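Local coordinates for outer membrane protein TP0453 (Treponema pallidum, PDB 3K8G) that associates with the outer membrane as a lipoprotein, alters membrane permeability at acidic pH and might take part in ligand transport, at residues A[143-146]-A[147-151]. Residues are numbered along the deposited sequence; the frame is centred on the assembly and turned at random.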
# COMPACT_ATOMS: atom_id res chain seq x y z
N PRO A 143 3.38 -13.41 5.96
CA PRO A 143 2.34 -13.34 4.93
C PRO A 143 2.80 -14.03 3.62
O PRO A 143 4.01 -14.13 3.37
CB PRO A 143 2.19 -11.83 4.67
CG PRO A 143 3.44 -11.24 5.12
CD PRO A 143 3.91 -12.07 6.29
N GLN A 144 1.84 -14.52 2.84
CA GLN A 144 2.08 -15.12 1.53
C GLN A 144 1.73 -14.14 0.43
O GLN A 144 0.63 -13.58 0.41
CB GLN A 144 1.24 -16.38 1.37
CG GLN A 144 1.49 -17.46 2.43
CD GLN A 144 0.34 -18.45 2.46
OE1 GLN A 144 -0.81 -18.07 2.70
NE2 GLN A 144 0.62 -19.72 2.20
N LEU A 145 2.68 -13.87 -0.46
CA LEU A 145 2.49 -12.87 -1.49
C LEU A 145 2.85 -13.47 -2.84
O LEU A 145 3.67 -14.37 -2.91
CB LEU A 145 3.39 -11.64 -1.25
CG LEU A 145 2.99 -10.50 -0.28
CD1 LEU A 145 1.55 -9.95 -0.60
CD2 LEU A 145 3.08 -10.95 1.14
N PRO A 146 2.25 -12.93 -3.94
CA PRO A 146 2.55 -13.56 -5.23
C PRO A 146 3.97 -13.23 -5.71
O PRO A 146 4.56 -12.28 -5.23
CB PRO A 146 1.51 -12.97 -6.19
CG PRO A 146 0.96 -11.77 -5.54
CD PRO A 146 1.19 -11.90 -4.02
N PRO A 147 4.51 -14.03 -6.64
CA PRO A 147 5.92 -13.87 -7.01
C PRO A 147 6.34 -12.50 -7.52
O PRO A 147 7.41 -12.04 -7.14
CB PRO A 147 6.14 -14.94 -8.08
CG PRO A 147 5.06 -15.93 -7.85
CD PRO A 147 3.88 -15.17 -7.35
N ARG A 148 5.55 -11.84 -8.37
CA ARG A 148 5.99 -10.52 -8.88
C ARG A 148 5.92 -9.45 -7.78
O ARG A 148 6.73 -8.53 -7.72
CB ARG A 148 5.16 -10.07 -10.11
CG ARG A 148 5.58 -8.71 -10.62
CD ARG A 148 4.91 -8.33 -11.94
NE ARG A 148 5.43 -7.04 -12.37
CZ ARG A 148 4.97 -6.40 -13.43
NH1 ARG A 148 3.99 -6.92 -14.15
NH2 ARG A 148 5.48 -5.22 -13.75
N PHE A 149 4.94 -9.57 -6.90
CA PHE A 149 4.88 -8.65 -5.76
C PHE A 149 6.17 -8.79 -4.91
O PHE A 149 6.85 -7.78 -4.58
CB PHE A 149 3.62 -8.93 -4.94
CG PHE A 149 3.39 -7.92 -3.83
CD1 PHE A 149 2.42 -6.93 -3.98
CD2 PHE A 149 4.16 -7.97 -2.65
CE1 PHE A 149 2.18 -5.99 -2.94
CE2 PHE A 149 3.97 -7.03 -1.63
CZ PHE A 149 2.97 -6.03 -1.77
N GLU A 150 6.52 -10.02 -4.57
CA GLU A 150 7.80 -10.31 -3.86
C GLU A 150 9.01 -9.72 -4.59
O GLU A 150 9.87 -9.08 -3.97
CB GLU A 150 8.03 -11.82 -3.71
CG GLU A 150 7.04 -12.54 -2.79
CD GLU A 150 7.24 -12.27 -1.26
OE1 GLU A 150 6.53 -12.93 -0.48
OE2 GLU A 150 8.09 -11.46 -0.84
N LYS A 151 9.05 -9.94 -5.91
CA LYS A 151 10.12 -9.36 -6.74
C LYS A 151 10.18 -7.82 -6.66
O LYS A 151 11.26 -7.24 -6.40
CB LYS A 151 10.02 -9.82 -8.21
CG LYS A 151 11.20 -9.34 -9.09
CD LYS A 151 12.55 -9.74 -8.44
CE LYS A 151 13.76 -9.63 -9.40
NZ LYS A 151 15.07 -9.86 -8.69
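Leu145 and Phe149, four residues apart where an extended loop turns into helix 147-153, make an apolar contact. The evidence for a CH-pi interaction is that Leu145 CD1 lies 4.0 Å from the Phe149 ring centroid and 19° off the ring normal, over one face but displaced toward the rim. Leu145 CG adds a contact of 3.7 Å with Phe149 CD2. Phe149 holds CG anti to its backbone N (chi1 -174°), which swings the ring until one face meets Leu145 CD1. The turn of the chain into the helix brings Phe149 CB to 3.9 Å from Pro146 CG. Tyr22 and Tyr24 of strand 21-26, Ala163 and Tyr165 of strand 162-166, and Tyr192 also touch the Phe149 side chain.

One backbone hydrogen bond starts the helix. Glu150 N donates to Pro146 O at 3.1 Å with an N-H...O angle of 177°. Pro146 occupies the N-cap position, and Pro147 is the first residue of the helix, where its lack of an N-H costs no helical bond.

The Glu150 chain folds back over the loop, bent at chi2, so that its carboxylate oxygen OE1 comes 3.5 Å from Leu145 CB. This is a polar-on-apolar contact. Arg148 leads away from the loop, to a salt bridge with Glu152 and a cation-pi contact with Tyr192.

The chemistry is therefore graded: Phe149 is buried among strand residues, Glu150 sits at the margin over Leu145, and Arg148 is exposed, consistent with the amphipathic character assigned to this helix.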